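Long-range contact in 6-aminohexanoate-dimer hydrolase (Bacillus anthracis, PDB 4GB7), which probably hydrolyses amide bonds of small substrates such as the 6-aminohexanoate dimer, as a serine hydrolase of the beta-lactamase family: residues A77-F89 / V115-F127. Residues are numbered along the deposited sequence; the frame is centred on the assembly and turned at random.
Sequences ARFPSALQNLDDF and VVHNGQLVYERYF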
loop_
_atom_site.group_PDB
_atom_site.type_symbol
_atom_site.label_atom_id
_atom_site.label_comp_id
_atom_site.label_asym_id
_atom_site.label_seq_id
_atom_site.Cartn_x
_atom_site.Cartn_y
_atom_site.Cartn_z
ATOM N N ALA A 77 7.573 16.633 13.176
ATOM C CA ALA A 77 7.467 16.176 14.587
ATOM C C ALA A 77 8.394 14.977 14.708
ATOM O O ALA A 77 8.194 13.930 14.068
ATOM C CB ALA A 77 6.051 15.793 14.924
ATOM N N ARG A 78 9.472 15.179 15.441
ATOM C CA ARG A 78 10.417 14.125 15.739
ATOM C C ARG A 78 9.703 12.988 16.456
ATOM O O ARG A 78 8.955 13.215 17.390
ATOM C CB ARG A 78 11.522 14.656 16.628
ATOM C CG ARG A 78 12.609 13.629 16.918
ATOM C CD ARG A 78 13.611 14.120 17.977
ATOM N NE ARG A 78 13.016 13.845 19.263
ATOM C CZ ARG A 78 13.285 12.835 20.082
ATOM N NH1 ARG A 78 14.290 12.026 19.903
ATOM N NH2 ARG A 78 12.572 12.713 21.181
ATOM N N PHE A 79 9.996 11.751 16.067
ATOM C CA PHE A 79 9.421 10.634 16.772
ATOM C C PHE A 79 10.005 10.548 18.195
ATOM O O PHE A 79 11.203 10.340 18.328
ATOM C CB PHE A 79 9.697 9.305 16.018
ATOM C CG PHE A 79 8.465 8.624 15.578
ATOM C CD1 PHE A 79 7.608 8.106 16.543
ATOM C CD2 PHE A 79 8.182 8.454 14.263
ATOM C CE1 PHE A 79 6.457 7.463 16.189
ATOM C CE2 PHE A 79 7.010 7.821 13.895
ATOM C CZ PHE A 79 6.146 7.356 14.862
ATOM N N PRO A 80 9.174 10.587 19.246
ATOM C CA PRO A 80 9.710 10.195 20.562
ATOM C C PRO A 80 10.077 8.723 20.563
ATOM O O PRO A 80 9.455 7.936 19.861
ATOM C CB PRO A 80 8.588 10.483 21.529
ATOM C CG PRO A 80 7.391 10.583 20.713
ATOM C CD PRO A 80 7.748 10.864 19.288
ATOM N N SER A 81 11.098 8.361 21.308
ATOM C CA SER A 81 11.601 6.989 21.288
ATOM C C SER A 81 11.693 6.363 22.678
ATOM O O SER A 81 11.838 7.049 23.710
ATOM C CB SER A 81 12.982 6.908 20.632
ATOM O OG SER A 81 13.955 7.456 21.484
ATOM N N ALA A 82 11.626 5.047 22.677
ATOM C CA ALA A 82 11.918 4.238 23.794
ATOM C C ALA A 82 12.542 2.956 23.218
ATOM O O ALA A 82 11.925 1.882 23.135
ATOM C CB ALA A 82 10.668 3.929 24.585
ATOM N N LEU A 83 13.798 3.097 22.839
ATOM C CA LEU A 83 14.486 2.076 22.042
ATOM C C LEU A 83 14.725 0.799 22.806
ATOM O O LEU A 83 15.084 0.797 24.002
ATOM C CB LEU A 83 15.787 2.632 21.493
ATOM C CG LEU A 83 15.738 3.766 20.453
ATOM C CD1 LEU A 83 17.136 3.917 19.905
ATOM C CD2 LEU A 83 14.722 3.537 19.308
ATOM N N GLN A 84 14.506 -0.300 22.093
ATOM C CA GLN A 84 14.897 -1.626 22.531
ATOM C C GLN A 84 15.571 -2.318 21.358
ATOM O O GLN A 84 15.057 -2.323 20.268
ATOM C CB GLN A 84 13.717 -2.443 22.955
ATOM C CG GLN A 84 13.007 -1.972 24.190
ATOM C CD GLN A 84 11.906 -2.954 24.565
ATOM O OE1 GLN A 84 12.148 -4.164 24.704
ATOM N NE2 GLN A 84 10.692 -2.454 24.682
ATOM N N ASN A 85 16.731 -2.925 21.604
ATOM C CA ASN A 85 17.424 -3.568 20.521
ATOM C C ASN A 85 16.839 -4.963 20.317
ATOM O O ASN A 85 17.073 -5.876 21.135
ATOM C CB ASN A 85 18.928 -3.699 20.789
ATOM C CG ASN A 85 19.675 -4.156 19.569
ATOM O OD1 ASN A 85 19.063 -4.685 18.659
ATOM N ND2 ASN A 85 20.993 -3.937 19.524
ATOM N N LEU A 86 16.096 -5.117 19.219
ATOM C CA LEU A 86 15.461 -6.395 18.860
ATOM C C LEU A 86 16.303 -7.241 17.904
ATOM O O LEU A 86 15.789 -8.194 17.340
ATOM C CB LEU A 86 14.093 -6.152 18.234
ATOM C CG LEU A 86 13.138 -5.405 19.187
ATOM C CD1 LEU A 86 11.819 -5.142 18.473
ATOM C CD2 LEU A 86 12.840 -6.110 20.524
ATOM N N ASP A 87 17.579 -6.916 17.714
ATOM C CA ASP A 87 18.335 -7.600 16.684
ATOM C C ASP A 87 18.320 -9.125 16.909
ATOM O O ASP A 87 18.292 -9.887 15.938
ATOM C CB ASP A 87 19.795 -7.186 16.687
ATOM C CG ASP A 87 20.040 -5.824 16.111
ATOM O OD1 ASP A 87 19.147 -5.276 15.431
ATOM O OD2 ASP A 87 21.160 -5.296 16.384
ATOM N N ASP A 88 18.378 -9.545 18.164
ATOM C CA ASP A 88 18.523 -10.982 18.485
ATOM C C ASP A 88 17.223 -11.552 19.011
ATOM O O ASP A 88 17.195 -12.653 19.543
ATOM C CB ASP A 88 19.674 -11.205 19.484
ATOM C CG ASP A 88 21.037 -10.844 18.906
ATOM O OD1 ASP A 88 21.344 -11.325 17.810
ATOM O OD2 ASP A 88 21.806 -10.074 19.555
ATOM N N PHE A 89 16.117 -10.820 18.780
ATOM C CA PHE A 89 14.816 -11.350 19.062
ATOM C C PHE A 89 14.599 -12.660 18.271
ATOM O O PHE A 89 14.864 -12.733 17.045
ATOM C CB PHE A 89 13.740 -10.343 18.739
ATOM C CG PHE A 89 12.360 -10.815 19.099
ATOM C CD1 PHE A 89 11.933 -10.761 20.409
ATOM C CD2 PHE A 89 11.511 -11.371 18.147
ATOM C CE1 PHE A 89 10.659 -11.150 20.751
ATOM C CE2 PHE A 89 10.249 -11.788 18.499
ATOM C CZ PHE A 89 9.837 -11.685 19.805
ATOM N N VAL A 115 9.387 -0.284 14.174
ATOM C CA VAL A 115 8.426 -0.695 15.193
ATOM C C VAL A 115 8.145 0.483 16.147
ATOM O O VAL A 115 9.037 1.054 16.762
ATOM C CB VAL A 115 8.895 -1.902 16.019
ATOM C CG1 VAL A 115 7.812 -2.312 17.034
ATOM C CG2 VAL A 115 9.363 -3.044 15.129
ATOM N N VAL A 116 6.878 0.840 16.236
ATOM C CA VAL A 116 6.374 1.901 17.096
ATOM C C VAL A 116 5.418 1.235 18.107
ATOM O O VAL A 116 4.632 0.343 17.734
ATOM C CB VAL A 116 5.628 2.958 16.313
ATOM C CG1 VAL A 116 5.150 4.105 17.232
ATOM C CG2 VAL A 116 6.524 3.556 15.240
ATOM N N HIS A 117 5.508 1.637 19.366
ATOM C CA HIS A 117 4.743 1.018 20.475
ATOM C C HIS A 117 4.323 2.104 21.431
ATOM O O HIS A 117 5.141 2.901 21.897
ATOM C CB HIS A 117 5.584 0.004 21.212
ATOM C CG HIS A 117 4.843 -0.735 22.276
ATOM N ND1 HIS A 117 5.357 -0.935 23.513
ATOM C CD2 HIS A 117 3.567 -1.325 22.267
ATOM C CE1 HIS A 117 4.453 -1.636 24.262
ATOM N NE2 HIS A 117 3.356 -1.864 23.509
ATOM N N ASN A 118 3.017 2.216 21.644
ATOM C CA ASN A 118 2.453 3.297 22.440
ATOM C C ASN A 118 2.947 4.671 21.972
ATOM O O ASN A 118 3.182 5.599 22.776
ATOM C CB ASN A 118 2.717 3.114 23.964
ATOM C CG ASN A 118 2.077 1.859 24.535
ATOM O OD1 ASN A 118 0.898 1.611 24.307
ATOM N ND2 ASN A 118 2.846 1.078 25.287
ATOM N N GLY A 119 3.021 4.832 20.671
ATOM C CA GLY A 119 3.358 6.104 20.077
ATOM C C GLY A 119 4.798 6.520 20.244
ATOM O O GLY A 119 5.129 7.678 20.041
ATOM N N GLN A 120 5.660 5.564 20.542
ATOM C CA GLN A 120 7.095 5.859 20.620
ATOM C C GLN A 120 7.853 4.850 19.761
ATOM O O GLN A 120 7.487 3.662 19.720
ATOM C CB GLN A 120 7.604 5.754 22.036
ATOM C CG GLN A 120 6.896 6.683 23.012
ATOM C CD GLN A 120 7.415 6.528 24.428
ATOM O OE1 GLN A 120 7.540 5.410 24.952
ATOM N NE2 GLN A 120 7.768 7.650 25.040
ATOM N N LEU A 121 8.870 5.339 19.045
ATOM C CA LEU A 121 9.733 4.470 18.266
ATOM C C LEU A 121 10.544 3.535 19.170
ATOM O O LEU A 121 11.209 3.976 20.119
ATOM C CB LEU A 121 10.675 5.321 17.421
ATOM C CG LEU A 121 11.714 4.649 16.553
ATOM C CD1 LEU A 121 11.055 3.883 15.443
ATOM C CD2 LEU A 121 12.731 5.705 16.045
ATOM N N VAL A 122 10.480 2.229 18.874
ATOM C CA VAL A 122 11.206 1.237 19.643
ATOM C C VAL A 122 12.370 0.653 18.918
ATOM O O VAL A 122 13.389 0.304 19.569
ATOM C CB VAL A 122 10.264 0.090 20.157
ATOM C CG1 VAL A 122 11.063 -1.050 20.793
ATOM C CG2 VAL A 122 9.213 0.692 21.071
ATOM N N TYR A 123 12.274 0.512 17.593
ATOM C CA TYR A 123 13.301 -0.209 16.856
ATOM C C TYR A 123 13.193 0.147 15.411
ATOM O O TYR A 123 12.095 0.162 14.860
ATOM C CB TYR A 123 13.078 -1.686 16.975
ATOM C CG TYR A 123 14.065 -2.613 16.327
ATOM C CD1 TYR A 123 15.354 -2.703 16.805
ATOM C CD2 TYR A 123 13.685 -3.452 15.281
ATOM C CE1 TYR A 123 16.234 -3.616 16.255
ATOM C CE2 TYR A 123 14.563 -4.362 14.706
ATOM C CZ TYR A 123 15.833 -4.429 15.204
ATOM O OH TYR A 123 16.677 -5.373 14.687
ATOM N N GLU A 124 14.293 0.523 14.822
ATOM C CA GLU A 124 14.385 0.754 13.389
ATOM C C GLU A 124 15.694 0.253 12.864
ATOM O O GLU A 124 16.756 0.478 13.488
ATOM C CB GLU A 124 14.176 2.202 12.975
ATOM C CG GLU A 124 15.088 3.180 13.659
ATOM C CD GLU A 124 14.964 4.611 13.174
ATOM O OE1 GLU A 124 14.218 4.883 12.217
ATOM O OE2 GLU A 124 15.632 5.482 13.780
ATOM N N ARG A 125 15.615 -0.409 11.703
ATOM C CA ARG A 125 16.780 -0.896 11.028
ATOM C C ARG A 125 16.629 -0.678 9.548
ATOM O O ARG A 125 15.528 -0.848 9.007
ATOM C CB ARG A 125 17.012 -2.364 11.298
ATOM C CG ARG A 125 17.373 -2.666 12.752
ATOM C CD ARG A 125 18.822 -2.280 13.019
ATOM N NE ARG A 125 19.178 -2.606 14.391
ATOM C CZ ARG A 125 19.079 -1.821 15.473
ATOM N NH1 ARG A 125 18.530 -0.600 15.445
ATOM N NH2 ARG A 125 19.534 -2.296 16.645
ATOM N N TYR A 126 17.738 -0.288 8.919
ATOM C CA TYR A 126 17.850 -0.013 7.469
ATOM C C TYR A 126 18.951 -0.888 6.911
ATOM O O TYR A 126 20.013 -1.075 7.566
ATOM C CB TYR A 126 18.096 1.472 7.191
ATOM C CG TYR A 126 16.996 2.330 7.765
ATOM C CD1 TYR A 126 15.843 2.577 7.051
ATOM C CD2 TYR A 126 17.025 2.735 9.106
ATOM C CE1 TYR A 126 14.800 3.264 7.627
ATOM C CE2 TYR A 126 15.998 3.437 9.689
ATOM C CZ TYR A 126 14.867 3.658 8.971
ATOM O OH TYR A 126 13.831 4.337 9.565
ATOM N N PHE A 127 18.727 -1.464 5.741
ATOM C CA PHE A 127 19.602 -2.541 5.268
ATOM C C PHE A 127 20.125 -2.217 3.868
ATOM O O PHE A 127 19.553 -1.410 3.164
ATOM C CB PHE A 127 18.869 -3.875 5.208
ATOM C CG PHE A 127 18.337 -4.375 6.520
ATOM C CD1 PHE A 127 17.125 -3.939 7.010
ATOM C CD2 PHE A 127 19.031 -5.297 7.240
ATOM C CE1 PHE A 127 16.637 -4.380 8.225
ATOM C CE2 PHE A 127 18.557 -5.760 8.461
ATOM C CZ PHE A 127 17.342 -5.311 8.948
#
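Tyr123 reaches from strand 120-126 to Asp87 in the loop 77-89. Its CB lies 4.0 Å from Leu86 CD1. CG is anti to the backbone N (chi1 -178°), which sends the ring along the loop. Leu86 CB sits over the ring centre, 3.7 Å from the centroid of Tyr123, a CH-pi contact. On the rim, Tyr123 CD1 and CE1 pass close to Leu86 N. At the tip, Tyr123 OH donates to Asp87 OD1 at 2.6 Å, on the anti lone pair. The syn lone pair of the same oxygen takes Arg125 NE at 2.9 Å in a salt bridge. The guanidinium stands at about 70° to the carboxylate, and one of its faces lies against Tyr123 CE1.

Earlier in the loop, the backbones meet in a single beta bridge, Ser81 with Leu121. Leu121 N donates a hydrogen bond to Pro80 O, Ala82 N to Leu121 O and Gln84 N to Val122 O, each at 2.8 Å. The loop thus covers the outer edge of the five-stranded antiparallel sheet. Val122 and Tyr123 both face Val115, a classic beta bulge in strand 120-126. Phe79 CE1 packs on Val116 CG1 at 3.8 Å, beside helix 307-318.

One carboxylate oxygen accepts from both a phenol and an arginine, which probably favours the ionised form of Asp87.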